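Local coordinates for oligopeptide ABC transporter, periplasmic oligopeptide-binding protein, putative (Thermotoga maritima MSB8, PDB 5IPW), which probably binds peptides in the periplasm as the solute-binding component of an oligopeptide ABC transporter, at residues N603-L612 and A624-E632; I288-E296 and L316-Y326. All coordinates share one frame; numbering follows the deposited sequence.

Contact 1: N603-L612 and A624-E632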
# COMPACT_ATOMS: atom_id res chain seq x y z
N ASN A 603 -18.92 13.69 13.75
CA ASN A 603 -19.25 12.98 14.98
C ASN A 603 -20.38 11.97 14.83
O ASN A 603 -20.48 11.05 15.64
CB ASN A 603 -19.60 13.98 16.09
CG ASN A 603 -18.41 14.81 16.51
OD1 ASN A 603 -17.27 14.38 16.38
ND2 ASN A 603 -18.68 16.01 17.00
N ASN A 604 -21.22 12.15 13.82
CA ASN A 604 -22.33 11.23 13.56
C ASN A 604 -22.01 10.25 12.42
O ASN A 604 -22.90 9.53 11.94
CB ASN A 604 -23.62 11.99 13.28
CG ASN A 604 -23.61 12.69 11.93
OD1 ASN A 604 -22.56 13.12 11.43
ND2 ASN A 604 -24.80 12.82 11.33
N PHE A 605 -20.75 10.23 12.01
CA PHE A 605 -20.27 9.34 10.97
C PHE A 605 -19.41 8.27 11.64
O PHE A 605 -18.34 8.56 12.18
CB PHE A 605 -19.46 10.11 9.93
CG PHE A 605 -19.26 9.35 8.66
CD1 PHE A 605 -18.22 8.45 8.53
CD2 PHE A 605 -20.13 9.53 7.59
CE1 PHE A 605 -18.04 7.74 7.36
CE2 PHE A 605 -19.95 8.83 6.41
CZ PHE A 605 -18.91 7.93 6.30
N ARG A 606 -19.89 7.03 11.59
CA ARG A 606 -19.43 5.99 12.50
C ARG A 606 -18.83 4.79 11.80
O ARG A 606 -18.81 4.72 10.57
CB ARG A 606 -20.60 5.58 13.38
CG ARG A 606 -20.93 6.62 14.43
CD ARG A 606 -19.83 6.66 15.48
NE ARG A 606 -19.41 8.01 15.80
CZ ARG A 606 -18.40 8.32 16.61
NH1 ARG A 606 -17.67 7.37 17.19
NH2 ARG A 606 -18.11 9.60 16.84
N ASN A 607 -18.32 3.85 12.60
CA ASN A 607 -17.62 2.65 12.13
C ASN A 607 -16.32 2.98 11.39
O ASN A 607 -15.86 2.21 10.54
CB ASN A 607 -18.53 1.75 11.26
CG ASN A 607 -19.44 0.84 12.09
OD1 ASN A 607 -19.25 0.65 13.29
ND2 ASN A 607 -20.43 0.26 11.44
N VAL A 608 -15.74 4.13 11.71
CA VAL A 608 -14.45 4.53 11.16
C VAL A 608 -13.38 4.25 12.22
O VAL A 608 -13.51 4.72 13.34
CB VAL A 608 -14.40 6.04 10.81
CG1 VAL A 608 -13.11 6.38 10.09
CG2 VAL A 608 -15.59 6.43 9.93
N PRO A 609 -12.34 3.47 11.86
CA PRO A 609 -11.29 3.12 12.82
C PRO A 609 -10.51 4.31 13.36
O PRO A 609 -10.14 5.20 12.60
CB PRO A 609 -10.33 2.22 12.02
CG PRO A 609 -11.09 1.80 10.82
CD PRO A 609 -12.12 2.85 10.55
N GLU A 610 -10.26 4.30 14.66
CA GLU A 610 -9.50 5.36 15.32
C GLU A 610 -8.09 5.43 14.77
O GLU A 610 -7.61 6.49 14.37
CB GLU A 610 -9.46 5.10 16.83
CG GLU A 610 -9.13 6.32 17.66
CD GLU A 610 -9.05 6.02 19.16
OE1 GLU A 610 -8.20 6.63 19.83
OE2 GLU A 610 -9.83 5.19 19.66
N PHE A 611 -7.42 4.28 14.74
CA PHE A 611 -6.05 4.17 14.25
C PHE A 611 -6.03 3.38 12.95
O PHE A 611 -6.85 2.48 12.73
CB PHE A 611 -5.15 3.49 15.29
CG PHE A 611 -5.22 4.12 16.66
CD1 PHE A 611 -4.52 5.29 16.94
CD2 PHE A 611 -6.00 3.55 17.66
CE1 PHE A 611 -4.58 5.87 18.20
CE2 PHE A 611 -6.07 4.13 18.92
CZ PHE A 611 -5.36 5.29 19.19
N LEU A 612 -5.07 3.71 12.09
CA LEU A 612 -4.92 3.04 10.81
C LEU A 612 -3.57 3.42 10.21
O LEU A 612 -3.09 4.54 10.39
CB LEU A 612 -6.04 3.46 9.84
CG LEU A 612 -6.27 2.58 8.61
CD1 LEU A 612 -7.04 1.34 8.99
CD2 LEU A 612 -7.04 3.35 7.55
N ALA A 624 -9.85 0.58 5.82
CA ALA A 624 -10.79 0.88 6.90
C ALA A 624 -12.16 0.22 6.71
O ALA A 624 -13.00 0.25 7.60
CB ALA A 624 -10.97 2.38 7.02
N MET A 625 -12.38 -0.34 5.52
CA MET A 625 -13.58 -1.06 5.15
C MET A 625 -14.83 -0.19 5.11
O MET A 625 -15.75 -0.37 5.91
CB MET A 625 -13.78 -2.30 6.05
CG MET A 625 -14.31 -3.52 5.30
SD MET A 625 -13.36 -3.87 3.80
CE MET A 625 -14.31 -5.20 3.08
N PRO A 626 -14.89 0.75 4.16
CA PRO A 626 -15.97 1.75 4.11
C PRO A 626 -17.38 1.22 3.82
O PRO A 626 -18.36 1.93 4.06
CB PRO A 626 -15.52 2.71 3.01
CG PRO A 626 -14.56 1.94 2.19
CD PRO A 626 -13.86 1.03 3.14
N MET A 627 -17.49 -0.00 3.32
CA MET A 627 -18.80 -0.59 3.09
C MET A 627 -19.63 -0.65 4.38
O MET A 627 -20.86 -0.67 4.32
CB MET A 627 -18.69 -1.97 2.43
CG MET A 627 -18.21 -3.11 3.32
SD MET A 627 -17.77 -4.62 2.40
CE MET A 627 -18.94 -5.67 3.18
N GLN A 628 -18.97 -0.69 5.54
CA GLN A 628 -19.67 -0.73 6.84
C GLN A 628 -19.62 0.57 7.63
O GLN A 628 -19.98 0.60 8.81
CB GLN A 628 -19.19 -1.92 7.72
CG GLN A 628 -17.70 -2.02 8.01
CD GLN A 628 -17.23 -1.09 9.11
OE1 GLN A 628 -17.68 -1.17 10.25
NE2 GLN A 628 -16.29 -0.20 8.77
N PHE A 629 -19.18 1.65 6.99
CA PHE A 629 -19.34 2.99 7.58
C PHE A 629 -20.81 3.29 7.61
O PHE A 629 -21.55 2.83 6.75
CB PHE A 629 -18.67 4.07 6.73
CG PHE A 629 -17.16 4.01 6.69
CD1 PHE A 629 -16.43 3.20 7.54
CD2 PHE A 629 -16.48 4.83 5.81
CE1 PHE A 629 -15.05 3.17 7.49
CE2 PHE A 629 -15.09 4.84 5.77
CZ PHE A 629 -14.38 3.99 6.60
N PHE A 630 -21.25 4.07 8.59
CA PHE A 630 -22.62 4.56 8.60
C PHE A 630 -22.78 5.95 9.20
O PHE A 630 -21.90 6.44 9.90
CB PHE A 630 -23.56 3.57 9.30
CG PHE A 630 -23.49 3.60 10.81
CD1 PHE A 630 -22.48 2.93 11.49
CD2 PHE A 630 -24.47 4.22 11.55
CE1 PHE A 630 -22.43 2.92 12.87
CE2 PHE A 630 -24.43 4.21 12.94
CZ PHE A 630 -23.41 3.56 13.60
N ILE A 631 -23.94 6.54 8.91
CA ILE A 631 -24.34 7.83 9.44
C ILE A 631 -25.48 7.61 10.43
O ILE A 631 -26.49 6.99 10.10
CB ILE A 631 -24.84 8.77 8.31
CG1 ILE A 631 -23.72 9.04 7.32
CG2 ILE A 631 -25.37 10.09 8.86
CD1 ILE A 631 -24.21 9.39 5.93
N GLU A 632 -25.33 8.15 11.63
CA GLU A 632 -26.37 8.01 12.65
C GLU A 632 -27.70 8.54 12.14
O GLU A 632 -27.74 9.56 11.47
CB GLU A 632 -25.97 8.73 13.93
CG GLU A 632 -24.81 8.05 14.64
CD GLU A 632 -24.30 8.82 15.84
OE1 GLU A 632 -24.63 10.01 16.00
OE2 GLU A 632 -23.54 8.21 16.63
O HOH W 1 -27.26 12.05 12.92

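Contact 2: I288-E296 and L316-Y326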
# COMPACT_ATOMS: atom_id res chain seq x y z
N ILE A 288 -10.82 22.46 -0.38
CA ILE A 288 -10.93 21.22 0.40
C ILE A 288 -10.81 21.50 1.89
O ILE A 288 -11.59 21.00 2.70
CB ILE A 288 -9.87 20.18 -0.04
CG1 ILE A 288 -10.16 19.69 -1.46
CG2 ILE A 288 -9.85 18.99 0.92
CD1 ILE A 288 -9.03 18.91 -2.10
N LEU A 289 -9.83 22.32 2.25
CA LEU A 289 -9.56 22.58 3.65
C LEU A 289 -10.67 23.40 4.29
O LEU A 289 -11.05 23.15 5.43
CB LEU A 289 -8.21 23.28 3.79
CG LEU A 289 -7.59 23.36 5.19
CD1 LEU A 289 -7.86 22.12 6.03
CD2 LEU A 289 -6.10 23.60 5.06
N LEU A 290 -11.22 24.36 3.56
CA LEU A 290 -12.29 25.19 4.10
C LEU A 290 -13.57 24.42 4.34
O LEU A 290 -14.30 24.70 5.28
CB LEU A 290 -12.57 26.38 3.18
CG LEU A 290 -11.48 27.45 3.15
CD1 LEU A 290 -11.83 28.50 2.11
CD2 LEU A 290 -11.29 28.11 4.52
N LYS A 291 -13.85 23.45 3.47
CA LYS A 291 -15.06 22.65 3.60
C LYS A 291 -14.91 21.61 4.70
O LYS A 291 -15.86 21.34 5.44
CB LYS A 291 -15.39 21.98 2.26
CG LYS A 291 -15.70 22.99 1.16
CD LYS A 291 -16.12 22.31 -0.13
CE LYS A 291 -17.63 22.33 -0.31
NZ LYS A 291 -18.09 23.61 -0.91
N ALA A 292 -13.71 21.04 4.81
CA ALA A 292 -13.36 20.16 5.92
C ALA A 292 -13.58 20.86 7.25
O ALA A 292 -14.32 20.39 8.11
CB ALA A 292 -11.91 19.74 5.80
N ILE A 293 -12.93 22.01 7.39
CA ILE A 293 -12.96 22.83 8.59
C ILE A 293 -14.36 23.32 8.95
O ILE A 293 -14.66 23.54 10.13
CB ILE A 293 -12.00 24.01 8.40
CG1 ILE A 293 -10.59 23.56 8.73
CG2 ILE A 293 -12.37 25.20 9.26
CD1 ILE A 293 -9.53 24.53 8.24
N SER A 294 -15.21 23.49 7.95
CA SER A 294 -16.57 23.98 8.17
C SER A 294 -17.54 22.86 8.45
O SER A 294 -18.74 23.11 8.60
CB SER A 294 -17.05 24.74 6.93
OG SER A 294 -15.98 25.44 6.32
N GLY A 295 -17.05 21.63 8.50
CA GLY A 295 -17.89 20.47 8.74
C GLY A 295 -18.79 20.14 7.56
O GLY A 295 -19.90 19.64 7.74
N GLU A 296 -18.29 20.40 6.36
CA GLU A 296 -19.05 20.11 5.14
C GLU A 296 -18.60 18.80 4.49
O GLU A 296 -19.12 18.41 3.45
CB GLU A 296 -18.92 21.27 4.14
CG GLU A 296 -19.71 22.51 4.54
CD GLU A 296 -19.62 23.63 3.52
OE1 GLU A 296 -18.76 23.57 2.62
OE2 GLU A 296 -20.43 24.58 3.61
N LEU A 316 -5.02 23.66 12.24
CA LEU A 316 -6.29 24.22 11.82
C LEU A 316 -7.43 23.19 11.88
O LEU A 316 -8.54 23.52 12.29
CB LEU A 316 -6.15 24.81 10.42
CG LEU A 316 -7.05 26.00 10.10
CD1 LEU A 316 -6.69 27.18 10.99
CD2 LEU A 316 -6.90 26.38 8.64
N LEU A 317 -7.14 21.96 11.45
CA LEU A 317 -8.13 20.87 11.52
C LEU A 317 -8.50 20.57 12.96
O LEU A 317 -9.67 20.43 13.30
CB LEU A 317 -7.56 19.59 10.88
CG LEU A 317 -7.44 19.59 9.36
CD1 LEU A 317 -6.41 18.57 8.90
CD2 LEU A 317 -8.78 19.33 8.70
N MET A 318 -7.49 20.48 13.81
CA MET A 318 -7.71 20.26 15.23
C MET A 318 -8.50 21.41 15.84
O MET A 318 -9.57 21.19 16.40
CB MET A 318 -6.38 20.07 15.96
CG MET A 318 -5.61 18.84 15.50
SD MET A 318 -6.04 17.26 16.28
CE MET A 318 -7.73 17.47 16.87
N GLU A 319 -8.00 22.64 15.68
CA GLU A 319 -8.66 23.83 16.23
C GLU A 319 -10.12 23.91 15.81
O GLU A 319 -10.96 24.36 16.58
CB GLU A 319 -7.95 25.11 15.80
CG GLU A 319 -6.54 25.30 16.37
CD GLU A 319 -6.51 25.61 17.86
OE1 GLU A 319 -7.59 25.85 18.47
OE2 GLU A 319 -5.39 25.62 18.42
N ASN A 320 -10.43 23.45 14.61
CA ASN A 320 -11.81 23.53 14.11
C ASN A 320 -12.71 22.31 14.33
O ASN A 320 -13.90 22.37 13.97
CB ASN A 320 -11.79 23.90 12.64
CG ASN A 320 -11.57 25.38 12.42
OD1 ASN A 320 -12.53 26.14 12.34
ND2 ASN A 320 -10.32 25.79 12.34
N SER A 321 -12.18 21.23 14.90
CA SER A 321 -12.98 20.01 15.12
C SER A 321 -14.24 20.32 15.90
O SER A 321 -15.34 19.92 15.50
CB SER A 321 -12.16 18.91 15.83
OG SER A 321 -11.42 19.40 16.92
N GLN A 322 -14.08 21.07 16.98
CA GLN A 322 -15.19 21.37 17.88
C GLN A 322 -16.29 22.14 17.15
O GLN A 322 -17.44 21.70 17.09
CB GLN A 322 -14.68 22.12 19.11
CG GLN A 322 -15.09 21.52 20.44
CD GLN A 322 -16.57 21.67 20.72
OE1 GLN A 322 -17.17 22.70 20.40
NE2 GLN A 322 -17.17 20.65 21.34
N SER A 323 -15.94 23.29 16.56
CA SER A 323 -16.91 24.10 15.80
C SER A 323 -17.45 23.37 14.57
O SER A 323 -18.64 23.43 14.27
CB SER A 323 -16.32 25.47 15.40
OG SER A 323 -15.02 25.37 14.83
N GLY A 324 -16.56 22.66 13.87
CA GLY A 324 -16.94 21.88 12.70
C GLY A 324 -17.80 20.64 12.94
O GLY A 324 -18.37 20.10 11.99
N GLY A 325 -17.88 20.17 14.18
CA GLY A 325 -18.69 18.99 14.49
C GLY A 325 -18.09 17.68 13.98
O GLY A 325 -18.82 16.80 13.53
N TYR A 326 -16.77 17.56 14.07
CA TYR A 326 -16.07 16.40 13.57
C TYR A 326 -14.89 16.06 14.47
O TYR A 326 -14.57 16.80 15.39
CB TYR A 326 -15.58 16.63 12.13
CG TYR A 326 -14.52 17.70 11.98
CD1 TYR A 326 -13.18 17.41 12.20
CD2 TYR A 326 -14.86 19.00 11.61
CE1 TYR A 326 -12.21 18.39 12.06
CE2 TYR A 326 -13.90 19.99 11.46
CZ TYR A 326 -12.58 19.69 11.70
OH TYR A 326 -11.63 20.67 11.57
O HOH W 2 -15.13 25.64 12.23

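Contact 1: N603-L612 and A624-E632
The F629 ring lies between V608 and its own chain: V608 CG2 sits over the centre of one face in a CH-pi contact, 4.1 Å from the F629 centroid, and P626 CA covers the other. The carbonyl N607 O comes in at the edge of this ring. F605 CE1 meets F629 CD2 at 3.6 Å, the two rings lying obliquely with planes 72° apart. On the other face of the strand pair, R606 CB rests over the F630 ring, offset toward its rim, while the amide of N607 stands at that ring's edge. F630 is turned there by a chi1 of 77°, its CG between backbone N and carbonyl carbon.

Two amides lock the end of the ladder. N607 ND2 gives a bond of 2.7 Å to Q628 O, and Q628 NE2 returns one of 3.0 Å to N607 O, in the carbonyl plane; the same NE2 also bonds M625 O. Both atoms of the N607 amide are thus used, since OD1 accepts from the backbone of E54 and K55. Farther along, R606 NE and NH2 grip N603 O side-on, and NH1 forms a salt bridge to E54. Backbone bonds R606 N to F630 O (2.7 Å) and F630 N to R606 O (3.2 Å) define a short two-stranded antiparallel ribbon, which ties the C-terminal end of the chain to the segment following strand 599-602.

Contact 2: I288-E296 and L316-Y326
Helices 288-293 and 316-324 run at 36° to each other, their axes approaching to 10.1 Å; the backbones come nearest just past the first helix, where G295 CA lies 3.3 Å from G324 O in a CA-H...O contact. G295 ends its helix in a Schellman motif, as G325 ends the second. A beta carbon on G295 would run into G324 O, and one on G324 into I293 O across the contact and its own segment's Y326 ring.

I293 buries the most surface. Its CD1 branch packs on L316 at about a right angle, and its CG2 branch, anti to the backbone N, lies against the amide of N320. That amide is held by N320 ND2 donating to L316 O at 2.9 Å. L289 CD1 meets L317 CD2 at 4.0 Å, and CB of the buried A292 lies near the same methyl.

Y326 folds back under its own helix, one ring face over S321 CA, and its OH donates to L317 O at 2.6 Å on a lone pair. I293 O stands at the ring edge, and A292 O is 3.4 Å from Y326 CE2. A leucine in place of Y326 would probably leave L317 O without this donor and open a gap beside A292 and I293.

No hydrogen bond joins the segments directly; one water, donating to I293 O and N320 OD1 and accepting from S323 OG, links them, as does K602, bonded to G324 O and weakly to G295 O. Cohesion therefore rests mainly on apolar packing and close backbone approach, while N320 ND2 and the Y326 hydroxyl serve carbonyls of their own segment.

How the contacts relate
Two ways of joining chain segments stand side by side here. Contact 1 is mostly buried and joins a short strand pair and its flanking loops through direct backbone and amide hydrogen bonds, with aromatic rings on both faces. Contact 2, farther from the chain's centre and only partly buried, joins two helix ends by aliphatic packing, glycines and a bridging water. The sheet containing strands 326-333 and 599-602 connects them: V608 and L612 of contact 1 pack on the former, while A292, L317 and Y326 of contact 2 rest on I600. They also meet directly, N603 N probably hydrogen-bonding to G325 O at 3.1 Å, although their centres are about 18 Å apart.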